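Local coordinates for protein 433aa long hypothetical phosphoribosylglycinamide formyl transferase (PDB 2DWC) that is of unknown function but belongs to the ATP-grasp superfamily and binds adenosine-5'-diphosphate, at residues B[14-28]-B[43-57]. Numbering follows the deposited sequence.
Sequences ATTDSAQKILLLGSG and VEVVAVDRYANAPAM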
loop_
_atom_site.group_PDB
_atom_site.type_symbol
_atom_site.label_atom_id
_atom_site.label_comp_id
_atom_site.label_asym_id
_atom_site.label_seq_id
_atom_site.Cartn_x
_atom_site.Cartn_y
_atom_site.Cartn_z
ATOM N N ALA B 14 -7.007 3.502 -15.825
ATOM C CA ALA B 14 -7.347 4.862 -15.368
ATOM C C ALA B 14 -6.732 5.906 -16.304
ATOM O O ALA B 14 -5.607 5.734 -16.837
ATOM C CB ALA B 14 -6.757 5.079 -13.939
ATOM N N THR B 15 -7.460 7.026 -16.434
ATOM C CA THR B 15 -7.115 8.181 -17.242
ATOM C C THR B 15 -7.335 7.983 -18.766
ATOM O O THR B 15 -7.191 8.934 -19.516
ATOM C CB THR B 15 -5.669 8.758 -17.019
ATOM O OG1 THR B 15 -4.670 8.006 -17.744
ATOM C CG2 THR B 15 -5.333 8.815 -15.522
ATOM N N THR B 16 -7.729 6.776 -19.182
ATOM C CA THR B 16 -7.990 6.497 -20.594
ATOM C C THR B 16 -9.450 6.125 -20.707
ATOM O O THR B 16 -10.141 5.972 -19.701
ATOM C CB THR B 16 -7.143 5.299 -21.164
ATOM O OG1 THR B 16 -7.680 4.041 -20.697
ATOM C CG2 THR B 16 -5.693 5.425 -20.706
ATOM N N ASP B 17 -9.932 5.974 -21.935
ATOM C CA ASP B 17 -11.342 5.627 -22.063
ATOM C C ASP B 17 -11.667 4.179 -21.676
ATOM O O ASP B 17 -12.839 3.820 -21.643
ATOM C CB ASP B 17 -11.862 5.924 -23.475
ATOM C CG ASP B 17 -11.344 4.909 -24.496
ATOM O OD1 ASP B 17 -12.160 4.174 -25.054
ATOM O OD2 ASP B 17 -10.133 4.837 -24.723
ATOM N N SER B 18 -10.683 3.339 -21.353
ATOM C CA SER B 18 -11.067 1.969 -20.933
ATOM C C SER B 18 -11.203 1.886 -19.396
ATOM O O SER B 18 -11.533 0.853 -18.814
ATOM C CB SER B 18 -10.029 0.930 -21.387
ATOM O OG SER B 18 -8.768 1.144 -20.763
ATOM N N ALA B 19 -11.002 3.000 -18.712
ATOM C CA ALA B 19 -11.048 2.970 -17.261
ATOM C C ALA B 19 -12.319 2.554 -16.552
ATOM O O ALA B 19 -13.432 2.875 -17.023
ATOM C CB ALA B 19 -10.700 4.389 -16.715
ATOM N N GLN B 20 -12.145 1.851 -15.417
ATOM C CA GLN B 20 -13.256 1.613 -14.494
ATOM C C GLN B 20 -13.076 2.814 -13.520
ATOM O O GLN B 20 -11.981 3.364 -13.424
ATOM C CB GLN B 20 -13.099 0.334 -13.715
ATOM C CG GLN B 20 -13.817 -0.801 -14.465
ATOM C CD GLN B 20 -13.048 -1.132 -15.734
ATOM O OE1 GLN B 20 -11.839 -1.274 -15.682
ATOM N NE2 GLN B 20 -13.742 -1.200 -16.870
ATOM N N LYS B 21 -14.125 3.184 -12.788
ATOM C CA LYS B 21 -14.028 4.382 -11.933
ATOM C C LYS B 21 -14.851 4.208 -10.650
ATOM O O LYS B 21 -15.981 3.695 -10.686
ATOM C CB LYS B 21 -14.603 5.593 -12.718
ATOM C CG LYS B 21 -14.490 6.940 -11.950
ATOM C CD LYS B 21 -15.309 8.013 -12.710
ATOM C CE LYS B 21 -14.668 8.276 -14.062
ATOM N NZ LYS B 21 -15.453 9.304 -14.834
ATOM N N ILE B 22 -14.251 4.543 -9.516
ATOM C CA ILE B 22 -15.029 4.509 -8.273
ATOM C C ILE B 22 -15.226 5.936 -7.801
ATOM O O ILE B 22 -14.391 6.793 -8.082
ATOM C CB ILE B 22 -14.320 3.722 -7.157
ATOM C CG1 ILE B 22 -12.936 4.341 -6.826
ATOM C CG2 ILE B 22 -14.212 2.232 -7.600
ATOM C CD1 ILE B 22 -12.254 3.610 -5.627
ATOM N N LEU B 23 -16.340 6.180 -7.087
ATOM C CA LEU B 23 -16.658 7.501 -6.571
ATOM C C LEU B 23 -16.745 7.326 -5.046
ATOM O O LEU B 23 -17.645 6.642 -4.547
ATOM C CB LEU B 23 -18.020 7.987 -7.137
ATOM C CG LEU B 23 -18.399 9.383 -6.657
ATOM C CD1 LEU B 23 -17.420 10.445 -7.190
ATOM C CD2 LEU B 23 -19.830 9.682 -7.133
ATOM N N LEU B 24 -15.769 7.906 -4.346
ATOM C CA LEU B 24 -15.739 7.827 -2.882
ATOM C C LEU B 24 -16.557 8.975 -2.275
ATOM O O LEU B 24 -16.239 10.131 -2.525
ATOM C CB LEU B 24 -14.282 7.948 -2.384
ATOM C CG LEU B 24 -13.390 6.795 -2.883
ATOM C CD1 LEU B 24 -11.958 7.081 -2.446
ATOM C CD2 LEU B 24 -13.823 5.459 -2.232
ATOM N N LEU B 25 -17.637 8.674 -1.544
ATOM C CA LEU B 25 -18.413 9.748 -0.882
ATOM C C LEU B 25 -17.895 9.756 0.552
ATOM O O LEU B 25 -18.357 8.979 1.416
ATOM C CB LEU B 25 -19.909 9.470 -0.979
ATOM C CG LEU B 25 -20.394 9.409 -2.446
ATOM C CD1 LEU B 25 -21.971 9.280 -2.416
ATOM C CD2 LEU B 25 -19.995 10.666 -3.302
ATOM N N GLY B 26 -16.936 10.665 0.826
ATOM C CA GLY B 26 -16.262 10.653 2.120
ATOM C C GLY B 26 -14.833 10.299 1.779
ATOM O O GLY B 26 -14.563 9.228 1.205
ATOM N N SER B 27 -13.893 11.200 2.108
ATOM C CA SER B 27 -12.509 11.005 1.706
ATOM C C SER B 27 -11.547 10.970 2.872
ATOM O O SER B 27 -10.437 11.487 2.782
ATOM C CB SER B 27 -12.113 12.140 0.737
ATOM O OG SER B 27 -12.968 12.106 -0.423
ATOM N N GLY B 28 -11.996 10.387 3.987
ATOM C CA GLY B 28 -11.108 10.247 5.147
ATOM C C GLY B 28 -10.063 9.132 4.963
ATOM O O GLY B 28 -9.833 8.641 3.849
ATOM N N VAL B 43 -7.304 1.551 -11.405
ATOM C CA VAL B 43 -8.708 1.958 -11.391
ATOM C C VAL B 43 -8.783 3.465 -11.093
ATOM O O VAL B 43 -8.075 3.969 -10.215
ATOM C CB VAL B 43 -9.496 1.162 -10.352
ATOM C CG1 VAL B 43 -10.938 1.733 -10.200
ATOM C CG2 VAL B 43 -9.601 -0.335 -10.869
ATOM N N GLU B 44 -9.642 4.164 -11.839
ATOM C CA GLU B 44 -9.746 5.611 -11.704
ATOM C C GLU B 44 -10.530 5.950 -10.442
ATOM O O GLU B 44 -11.565 5.357 -10.172
ATOM C CB GLU B 44 -10.442 6.175 -12.952
ATOM C CG GLU B 44 -10.335 7.730 -13.056
ATOM C CD GLU B 44 -10.531 8.249 -14.483
ATOM O OE1 GLU B 44 -11.191 9.303 -14.637
ATOM O OE2 GLU B 44 -10.007 7.628 -15.445
ATOM N N VAL B 45 -10.068 6.954 -9.696
ATOM C CA VAL B 45 -10.710 7.329 -8.425
ATOM C C VAL B 45 -11.144 8.784 -8.373
ATOM O O VAL B 45 -10.335 9.672 -8.648
ATOM C CB VAL B 45 -9.712 7.168 -7.233
ATOM C CG1 VAL B 45 -10.406 7.484 -5.891
ATOM C CG2 VAL B 45 -9.200 5.730 -7.200
ATOM N N VAL B 46 -12.403 9.015 -8.010
ATOM C CA VAL B 46 -12.884 10.378 -7.843
ATOM C C VAL B 46 -13.304 10.401 -6.363
ATOM O O VAL B 46 -14.056 9.538 -5.911
ATOM C CB VAL B 46 -14.062 10.661 -8.744
ATOM C CG1 VAL B 46 -14.594 12.060 -8.461
ATOM C CG2 VAL B 46 -13.603 10.585 -10.162
ATOM N N ALA B 47 -12.778 11.385 -5.629
ATOM C CA ALA B 47 -13.021 11.481 -4.184
ATOM C C ALA B 47 -13.826 12.718 -3.855
ATOM O O ALA B 47 -13.468 13.815 -4.283
ATOM C CB ALA B 47 -11.637 11.554 -3.474
ATOM N N VAL B 48 -14.853 12.544 -3.040
ATOM C CA VAL B 48 -15.732 13.651 -2.652
ATOM C C VAL B 48 -15.745 13.836 -1.143
ATOM O O VAL B 48 -15.715 12.861 -0.375
ATOM C CB VAL B 48 -17.203 13.321 -3.094
ATOM C CG1 VAL B 48 -18.177 14.526 -2.837
ATOM C CG2 VAL B 48 -17.200 12.944 -4.601
ATOM N N ASP B 49 -15.773 15.089 -0.705
ATOM C CA ASP B 49 -15.939 15.349 0.716
ATOM C C ASP B 49 -16.331 16.816 0.911
ATOM O O ASP B 49 -16.489 17.548 -0.069
ATOM C CB ASP B 49 -14.693 14.987 1.546
ATOM C CG ASP B 49 -15.055 14.519 2.958
ATOM O OD1 ASP B 49 -15.914 15.162 3.637
ATOM O OD2 ASP B 49 -14.437 13.531 3.440
ATOM N N ARG B 50 -16.516 17.229 2.160
ATOM C CA ARG B 50 -16.943 18.606 2.434
ATOM C C ARG B 50 -15.819 19.592 2.552
ATOM O O ARG B 50 -16.070 20.816 2.711
ATOM C CB ARG B 50 -17.805 18.658 3.725
ATOM C CG ARG B 50 -17.037 18.209 4.928
ATOM C CD ARG B 50 -17.956 18.066 6.161
ATOM N NE ARG B 50 -18.673 19.301 6.456
ATOM C CZ ARG B 50 -18.097 20.423 6.891
ATOM N NH1 ARG B 50 -16.775 20.483 7.076
ATOM N NH2 ARG B 50 -18.853 21.473 7.192
ATOM N N TYR B 51 -14.574 19.107 2.476
ATOM C CA TYR B 51 -13.433 20.026 2.550
ATOM C C TYR B 51 -12.425 19.588 1.527
ATOM O O TYR B 51 -12.482 18.448 1.077
ATOM C CB TYR B 51 -12.828 20.041 3.955
ATOM C CG TYR B 51 -12.189 18.756 4.416
ATOM C CD1 TYR B 51 -10.792 18.610 4.423
ATOM C CD2 TYR B 51 -12.982 17.691 4.882
ATOM C CE1 TYR B 51 -10.194 17.438 4.891
ATOM C CE2 TYR B 51 -12.382 16.504 5.357
ATOM C CZ TYR B 51 -10.989 16.400 5.354
ATOM O OH TYR B 51 -10.408 15.237 5.816
ATOM N N ALA B 52 -11.511 20.487 1.150
ATOM C CA ALA B 52 -10.537 20.149 0.119
ATOM C C ALA B 52 -9.292 19.469 0.691
ATOM O O ALA B 52 -9.000 19.594 1.886
ATOM C CB ALA B 52 -10.097 21.474 -0.677
ATOM N N ASN B 53 -8.589 18.756 -0.195
ATOM C CA ASN B 53 -7.359 18.049 0.184
ATOM C C ASN B 53 -7.560 17.057 1.316
ATOM O O ASN B 53 -6.669 16.812 2.115
ATOM C CB ASN B 53 -6.239 19.064 0.502
ATOM C CG ASN B 53 -5.757 19.791 -0.750
ATOM O OD1 ASN B 53 -5.703 19.196 -1.841
ATOM N ND2 ASN B 53 -5.375 21.063 -0.605
ATOM N N ALA B 54 -8.748 16.458 1.356
ATOM C CA ALA B 54 -9.027 15.405 2.339
ATOM C C ALA B 54 -8.061 14.256 1.969
ATOM O O ALA B 54 -7.599 14.138 0.815
ATOM C CB ALA B 54 -10.510 14.964 2.191
ATOM N N PRO B 55 -7.768 13.366 2.923
ATOM C CA PRO B 55 -6.830 12.265 2.664
ATOM C C PRO B 55 -6.987 11.525 1.344
ATOM O O PRO B 55 -6.012 11.391 0.588
ATOM C CB PRO B 55 -7.002 11.369 3.898
ATOM C CG PRO B 55 -7.289 12.381 5.013
ATOM C CD PRO B 55 -8.283 13.357 4.301
ATOM N N ALA B 56 -8.203 11.054 1.039
ATOM C CA ALA B 56 -8.393 10.306 -0.211
ATOM C C ALA B 56 -8.273 11.174 -1.457
ATOM O O ALA B 56 -7.897 10.687 -2.536
ATOM C CB ALA B 56 -9.739 9.589 -0.194
ATOM N N MET B 57 -8.594 12.462 -1.336
ATOM C CA MET B 57 -8.489 13.373 -2.471
ATOM C C MET B 57 -7.014 13.511 -2.900
ATOM O O MET B 57 -6.728 13.687 -4.077
ATOM C CB MET B 57 -9.016 14.773 -2.092
ATOM C CG MET B 57 -10.537 14.791 -1.975
ATOM S SD MET B 57 -11.014 16.444 -1.424
ATOM C CE MET B 57 -12.810 16.115 -1.131
HETATM O O HOH W 1 -13.500 9.383 -16.756
#
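Val48 O receives Gly26 N at 2.8 Å and, more weakly, Ser27 OG, closing the C-terminal end of a parallel strand pair in a Rossmann-like beta-alpha-beta unit. Strands 21-25 and 44-49, joined by helix 29-40, are the central pair of the preATP-grasp sheet and run 15° apart. Their ladder runs from Gln20 through Ile22 and Leu24 to Gly26, bonding in turn with Glu44, Val46 and Val48. Beyond it, Asp49 OD2 takes Ser27 N at 2.7 Å, nearly straight (173°) but tilted from the carboxylate plane on the anti side, while OD1 accepts Arg50 N. Gly26 and Gly28, the latter N-capping helix 29-40, lie in a strand-to-helix turn consistent with a Rossmann-type fold. Ala56 N donates to Ser27 O (2.9 Å) from above the Ser27 carbonyl plane, tying that turn to helix 55-59. On the sheet face toward helix 71-81, Leu23 CD1 rests against both Val46 CG1 (3.5 Å, tight) and Val48 CG2. At the other end Glu44, CG anti to its N (chi1 -168°), extends so that OE2 meets Thr15 N at 2.8 Å; OE1 pairs with Arg62, and a water links OE1 to Lys21 NZ, itself salt-bridged to Glu81.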